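Local atomic coordinates of bifunctional enzyme IspD/IspF (Campylobacter jejuni, PDB entry 1W55), a protein that catalyses two separate steps of non-mevalonate isoprenoid biosynthesis, making 4-diphosphocytidyl-2-C-methyl-D-erythritol from CTP and MEP, and cyclising its 2-phosphate to 2-C-methyl-D-erythritol 2,4-cyclodiphosphate with release of CMP. Residues T171-A174 and K179-F182; D255-A260 and E284-A289. All blocks are in the same frame, centred on the assembly; numbering follows the deposited sequence.

Interaction 1 of 2, residues T171-A174 and K179-F182; sequences TAIA and KIWF
Ile180 sends its two branches to different partners: CG2 lies over one face of the Phe182 ring, and CD1 reaches Ile173 and Ala174 on the helix. The CG2 methyl sits 3.7 Å above the ring plane and is displaced toward the rim, not centred over the ring. The same ring also takes part in a cation-pi interaction with Lys143, and Asn134 of the second subunit packs against it.

The side chains meet across the contact by apolar packing alone. Ile180 CD1 meets the branch methyl CG2 of Ile173 at 4.0 Å. The two isoleucine side chains cross obliquely. On the next residue, Ala174 CB rests against Ile180 CG1 at 4.1 Å and is equally near CD1. Ile180 CD1 also lies 4.0 Å from Ala174 N, so this methyl comes up against the helix backbone as well as its side chains. The reach follows from the torsions of Ile180. A chi1 of -41° sets CG1 beside the backbone N, and a chi2 of -64° then turns CD1 to the helix. Ile173 divides its side chain differently: CG2 faces Ile180, while CD1 leads away from it. These are ordinary van der Waals distances, and the joint is modest, burying 135 Å² in all.

A five-residue connection, 175-179, takes the chain from helix 169-174 into strand 180-184 of the cytidylyltransferase domain, which belongs to the GT-A clan. The strand runs parallel to strand 119-124, where Ile180 also touches Cys119 and Thr121. On the helix side, Ile173 also packs on Leu155 and Leu156 of helix 153-159. Ile173 and Ile180 thus join that helix, through helix 169-174, to the sheet.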
ATOM      1  N   THR A 171      43.251  -1.188   1.281  1.00 42.07           N
ATOM      2  CA  THR A 171      44.423  -2.039   1.063  1.00 41.85           C
ATOM      3  C   THR A 171      45.563  -1.266   0.409  1.00 43.52           C
ATOM      4  O   THR A 171      46.725  -1.531   0.694  1.00 42.62           O
ATOM      5  CB  THR A 171      44.104  -3.264   0.198  1.00 41.44           C
ATOM      6  OG1 THR A 171      43.475  -2.847  -1.031  1.00 41.95           O
ATOM      7  CG2 THR A 171      43.088  -4.163   0.876  1.00 40.53           C
ATOM      8  N   ALA A 172      45.230  -0.322  -0.474  1.00 43.92           N
ATOM      9  CA  ALA A 172      46.253   0.498  -1.120  1.00 44.17           C
ATOM     10  C   ALA A 172      46.978   1.361  -0.081  1.00 44.00           C
ATOM     11  O   ALA A 172      48.201   1.346  -0.008  1.00 44.07           O
ATOM     12  CB  ALA A 172      45.644   1.360  -2.229  1.00 41.89           C
ATOM     13  N   ILE A 173      46.207   2.083   0.727  1.00 44.08           N
ATOM     14  CA  ILE A 173      46.741   2.960   1.766  1.00 45.37           C
ATOM     15  C   ILE A 173      47.484   2.173   2.852  1.00 45.95           C
ATOM     16  O   ILE A 173      48.573   2.570   3.270  1.00 45.93           O
ATOM     17  CB  ILE A 173      45.604   3.804   2.403  1.00 45.01           C
ATOM     18  CG1 ILE A 173      44.982   4.753   1.366  1.00 44.60           C
ATOM     19  CG2 ILE A 173      46.098   4.526   3.672  1.00 45.92           C
ATOM     20  CD1 ILE A 173      45.605   6.139   1.292  1.00 45.31           C
ATOM     21  N   ALA A 174      46.888   1.067   3.294  1.00 46.06           N
ATOM     22  CA  ALA A 174      47.483   0.209   4.317  1.00 47.80           C
ATOM     23  C   ALA A 174      48.851  -0.358   3.905  1.00 49.30           C
ATOM     24  O   ALA A 174      49.756  -0.442   4.743  1.00 49.44           O
ATOM     25  CB  ALA A 174      46.530  -0.915   4.705  1.00 46.04           C
ATOM     26  N   LYS A 179      47.086   4.299   8.069  1.00 51.30           N
ATOM     27  CA  LYS A 179      46.103   3.794   9.035  1.00 52.09           C
ATOM     28  C   LYS A 179      44.683   3.846   8.478  1.00 49.86           C
ATOM     29  O   LYS A 179      44.304   4.806   7.804  1.00 49.99           O
ATOM     30  CB  LYS A 179      46.170   4.584  10.356  1.00 53.25           C
ATOM     31  CG  LYS A 179      47.590   4.761  10.919  1.00 59.80           C
ATOM     32  CD  LYS A 179      47.883   3.794  12.073  1.00 68.64           C
ATOM     33  CE  LYS A 179      49.337   3.323  12.059  1.00 71.71           C
ATOM     34  NZ  LYS A 179      49.483   2.038  11.315  1.00 75.62           N
ATOM     35  N   ILE A 180      43.910   2.809   8.782  1.00 48.64           N
ATOM     36  CA  ILE A 180      42.527   2.686   8.348  1.00 47.49           C
ATOM     37  C   ILE A 180      41.570   2.780   9.532  1.00 47.95           C
ATOM     38  O   ILE A 180      41.793   2.154  10.565  1.00 48.37           O
ATOM     39  CB  ILE A 180      42.306   1.327   7.624  1.00 47.60           C
ATOM     40  CG1 ILE A 180      43.489   0.985   6.695  1.00 44.81           C
ATOM     41  CG2 ILE A 180      40.936   1.308   6.885  1.00 45.45           C
ATOM     42  CD1 ILE A 180      43.685   1.939   5.540  1.00 39.12           C
ATOM     43  N   TRP A 181      40.508   3.562   9.373  1.00 47.51           N
ATOM     44  CA  TRP A 181      39.402   3.568  10.322  1.00 47.57           C
ATOM     45  C   TRP A 181      38.198   2.836   9.700  1.00 47.13           C
ATOM     46  O   TRP A 181      37.726   3.201   8.614  1.00 45.90           O
ATOM     47  CB  TRP A 181      39.031   5.003  10.730  1.00 47.30           C
ATOM     48  CG  TRP A 181      38.046   5.057  11.866  1.00 53.25           C
ATOM     49  CD1 TRP A 181      36.699   5.270  11.773  1.00 57.26           C
ATOM     50  CD2 TRP A 181      38.322   4.867  13.259  1.00 58.64           C
ATOM     51  NE1 TRP A 181      36.121   5.232  13.019  1.00 60.47           N
ATOM     52  CE2 TRP A 181      37.094   4.987  13.952  1.00 62.45           C
ATOM     53  CE3 TRP A 181      39.488   4.613  13.999  1.00 63.09           C
ATOM     54  CZ2 TRP A 181      36.997   4.863  15.349  1.00 63.04           C
ATOM     55  CZ3 TRP A 181      39.392   4.489  15.390  1.00 64.70           C
ATOM     56  CH2 TRP A 181      38.153   4.613  16.047  1.00 63.41           C
ATOM     57  N   PHE A 182      37.734   1.790  10.381  1.00 45.62           N
ATOM     58  CA  PHE A 182      36.590   1.010   9.921  1.00 46.04           C
ATOM     59  C   PHE A 182      35.287   1.493  10.557  1.00 47.37           C
ATOM     60  O   PHE A 182      35.188   1.643  11.774  1.00 47.82           O
ATOM     61  CB  PHE A 182      36.798  -0.483  10.180  1.00 44.99           C
ATOM     62  CG  PHE A 182      37.994  -1.057   9.470  1.00 46.46           C
ATOM     63  CD1 PHE A 182      39.219  -1.183  10.132  1.00 43.37           C
ATOM     64  CD2 PHE A 182      37.907  -1.453   8.133  1.00 45.07           C
ATOM     65  CE1 PHE A 182      40.339  -1.702   9.477  1.00 43.55           C
ATOM     66  CE2 PHE A 182      39.022  -1.971   7.473  1.00 44.77           C
ATOM     67  CZ  PHE A 182      40.244  -2.099   8.155  1.00 42.83           C
TER

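Interaction 2 of 2, residues D255-A260 and E284-A289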
ATOM      1  N   ASP A 255      18.674   2.053 -39.345  1.00 29.89           N
ATOM      2  CA  ASP A 255      18.625   3.484 -39.060  1.00 30.36           C
ATOM      3  C   ASP A 255      17.557   3.836 -38.009  1.00 28.45           C
ATOM      4  O   ASP A 255      17.812   4.639 -37.126  1.00 30.63           O
ATOM      5  CB  ASP A 255      18.398   4.274 -40.345  1.00 30.75           C
ATOM      6  CG  ASP A 255      19.686   4.860 -40.909  1.00 36.52           C
ATOM      7  OD1 ASP A 255      20.769   4.510 -40.398  1.00 35.82           O
ATOM      8  OD2 ASP A 255      19.713   5.674 -41.866  1.00 36.16           O
ATOM      9  N   ALA A 256      16.381   3.220 -38.089  1.00 27.45           N
ATOM     10  CA  ALA A 256      15.302   3.528 -37.149  1.00 27.02           C
ATOM     11  C   ALA A 256      15.658   3.124 -35.727  1.00 26.66           C
ATOM     12  O   ALA A 256      15.418   3.877 -34.783  1.00 26.35           O
ATOM     13  CB  ALA A 256      13.973   2.889 -37.591  1.00 25.45           C
ATOM     14  N   ILE A 257      16.252   1.942 -35.586  1.00 27.14           N
ATOM     15  CA  ILE A 257      16.654   1.401 -34.285  1.00 27.07           C
ATOM     16  C   ILE A 257      17.778   2.208 -33.638  1.00 27.98           C
ATOM     17  O   ILE A 257      17.723   2.518 -32.446  1.00 28.51           O
ATOM     18  CB  ILE A 257      17.057  -0.101 -34.434  1.00 29.05           C
ATOM     19  CG1 ILE A 257      15.808  -0.950 -34.722  1.00 29.87           C
ATOM     20  CG2 ILE A 257      17.741  -0.604 -33.153  1.00 30.50           C
ATOM     21  CD1 ILE A 257      16.083  -2.353 -35.261  1.00 27.94           C
ATOM     22  N   LEU A 258      18.792   2.563 -34.422  1.00 28.22           N
ATOM     23  CA  LEU A 258      19.865   3.418 -33.935  1.00 30.09           C
ATOM     24  C   LEU A 258      19.339   4.810 -33.604  1.00 29.81           C
ATOM     25  O   LEU A 258      19.763   5.421 -32.612  1.00 30.38           O
ATOM     26  CB  LEU A 258      20.979   3.539 -34.976  1.00 31.33           C
ATOM     27  CG  LEU A 258      21.773   2.274 -35.307  1.00 35.70           C
ATOM     28  CD1 LEU A 258      22.611   2.514 -36.558  1.00 35.22           C
ATOM     29  CD2 LEU A 258      22.648   1.808 -34.133  1.00 34.63           C
ATOM     30  N   GLY A 259      18.416   5.305 -34.432  1.00 28.71           N
ATOM     31  CA  GLY A 259      17.875   6.645 -34.268  1.00 28.15           C
ATOM     32  C   GLY A 259      17.094   6.796 -32.984  1.00 29.74           C
ATOM     33  O   GLY A 259      17.264   7.782 -32.271  1.00 31.75           O
ATOM     34  N   ALA A 260      16.257   5.800 -32.670  1.00 30.83           N
ATOM     35  CA  ALA A 260      15.459   5.822 -31.449  1.00 30.82           C
ATOM     36  C   ALA A 260      16.345   5.788 -30.200  1.00 31.31           C
ATOM     37  O   ALA A 260      15.983   6.338 -29.164  1.00 31.46           O
ATOM     38  CB  ALA A 260      14.446   4.660 -31.443  1.00 29.62           C
ATOM     39  N   GLU A 284      22.735  -9.418 -40.307  1.00 36.25           N
ATOM     40  CA  GLU A 284      23.726  -9.538 -39.236  1.00 38.09           C
ATOM     41  C   GLU A 284      24.147  -8.154 -38.760  1.00 36.64           C
ATOM     42  O   GLU A 284      24.326  -7.941 -37.559  1.00 36.53           O
ATOM     43  CB  GLU A 284      24.941 -10.370 -39.692  1.00 39.19           C
ATOM     44  CG  GLU A 284      26.072 -10.509 -38.666  1.00 46.75           C
ATOM     45  CD  GLU A 284      25.669 -11.228 -37.374  1.00 54.14           C
ATOM     46  OE1 GLU A 284      24.810 -12.146 -37.410  1.00 59.78           O
ATOM     47  OE2 GLU A 284      26.222 -10.874 -36.310  1.00 52.84           O
ATOM     48  N   LEU A 285      24.275  -7.219 -39.706  1.00 36.37           N
ATOM     49  CA  LEU A 285      24.569  -5.822 -39.392  1.00 36.84           C
ATOM     50  C   LEU A 285      23.444  -5.221 -38.558  1.00 36.49           C
ATOM     51  O   LEU A 285      23.704  -4.516 -37.587  1.00 36.36           O
ATOM     52  CB  LEU A 285      24.765  -4.998 -40.670  1.00 37.47           C
ATOM     53  CG  LEU A 285      25.927  -5.339 -41.612  1.00 40.39           C
ATOM     54  CD1 LEU A 285      26.002  -4.326 -42.746  1.00 39.55           C
ATOM     55  CD2 LEU A 285      27.258  -5.407 -40.876  1.00 40.30           C
ATOM     56  N   LEU A 286      22.201  -5.513 -38.955  1.00 36.65           N
ATOM     57  CA  LEU A 286      21.006  -5.150 -38.194  1.00 35.40           C
ATOM     58  C   LEU A 286      21.051  -5.698 -36.770  1.00 35.84           C
ATOM     59  O   LEU A 286      20.822  -4.962 -35.807  1.00 34.68           O
ATOM     60  CB  LEU A 286      19.735  -5.655 -38.904  1.00 34.08           C
ATOM     61  CG  LEU A 286      18.412  -5.589 -38.122  1.00 36.24           C
ATOM     62  CD1 LEU A 286      18.058  -4.133 -37.715  1.00 31.32           C
ATOM     63  CD2 LEU A 286      17.256  -6.236 -38.897  1.00 35.80           C
ATOM     64  N   LYS A 287      21.331  -6.996 -36.643  1.00 36.66           N
ATOM     65  CA  LYS A 287      21.406  -7.643 -35.334  1.00 37.61           C
ATOM     66  C   LYS A 287      22.455  -6.977 -34.426  1.00 37.32           C
ATOM     67  O   LYS A 287      22.214  -6.753 -33.239  1.00 38.01           O
ATOM     68  CB  LYS A 287      21.713  -9.129 -35.489  1.00 38.40           C
ATOM     69  CG  LYS A 287      21.901  -9.867 -34.168  1.00 43.24           C
ATOM     70  CD  LYS A 287      22.577 -11.219 -34.360  1.00 54.76           C
ATOM     71  CE  LYS A 287      21.578 -12.312 -34.764  1.00 60.54           C
ATOM     72  NZ  LYS A 287      20.790 -12.855 -33.611  1.00 60.99           N
ATOM     73  N   GLN A 288      23.607  -6.653 -34.997  1.00 36.98           N
ATOM     74  CA  GLN A 288      24.690  -6.029 -34.239  1.00 38.26           C
ATOM     75  C   GLN A 288      24.356  -4.601 -33.818  1.00 37.00           C
ATOM     76  O   GLN A 288      24.777  -4.154 -32.750  1.00 37.04           O
ATOM     77  CB  GLN A 288      25.994  -6.061 -35.042  1.00 37.65           C
ATOM     78  CG  GLN A 288      26.667  -7.429 -35.061  1.00 44.54           C
ATOM     79  CD  GLN A 288      27.952  -7.432 -35.871  1.00 51.22           C
ATOM     80  OE1 GLN A 288      28.788  -6.541 -35.724  1.00 57.50           O
ATOM     81  NE2 GLN A 288      28.107  -8.425 -36.732  1.00 53.56           N
ATOM     82  N   ALA A 289      23.616  -3.883 -34.664  1.00 35.83           N
ATOM     83  CA  ALA A 289      23.154  -2.539 -34.319  1.00 34.28           C
ATOM     84  C   ALA A 289      22.174  -2.582 -33.125  1.00 33.49           C
ATOM     85  O   ALA A 289      22.261  -1.767 -32.213  1.00 34.40           O
ATOM     86  CB  ALA A 289      22.506  -1.881 -35.520  1.00 33.41           C
TER
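Ile257 and Leu286 make the tighter half of this contact. Their terminal methyls, both CD1, meet end to end at 3.6 Å, and the two side chains cross at about a right angle. Leu286 gets there with CG anti to the backbone N (chi1 169°), which brings its end nearer to Ile257. The second point of contact has a small partner. Leu258 CD2 rests on Ala289 CB at 3.9 Å, and the short alanine side chain lets the backbones approach to 6.8 Å between Leu258 CA and Ala289 CA. All four residues are buried.

The segments belong to helices 248-260 and 282-295 of the IspF domain, and run nearly parallel where they pack side by side. Helix 248-260 also lies on the mixed beta-sheet, in an alpha/beta layered arrangement, where Ile257 and Ala260 touch Val361 of strand 354-365. Ile257 further packs on Tyr290 and Val293 of the second helix.

Helix 282-295 has a different character on its far side. Glu284, Lys287 and Gln288 are partly exposed there and do not touch the first helix. Gln288 NE2 donates a hydrogen bond to Glu284 OE2, one turn earlier, at 3.1 Å. The bond is fairly straight, 158° at the hydrogen, and uses the carboxylate's anti lone pair. Lys287 NZ instead bonds to the backbone oxygen of Thr328.

Interactions 1 and 2 belong to the two different enzymes fused in this chain. Their centres are 48 Å apart, on opposite sides of the chain's centre, and their nearest atoms are about 37 Å apart. Interaction 1 lies in the cytidylyltransferase part, away from its nucleotide pocket and predicted catalytic residues. Interaction 2 lies near the cyclodiphosphate synthase site: the side chain of Ala289 is about 4 Å from that of Tyr270, which probably binds the substrate. The side chain of Leu258 is about 8 Å from a bound CMP and about 12 Å from a magnesium ion. Asp255 OD1 accepts a hydrogen bond from Ile266 N in the CMP pocket, and Leu285 O bonds to Tyr270 OH.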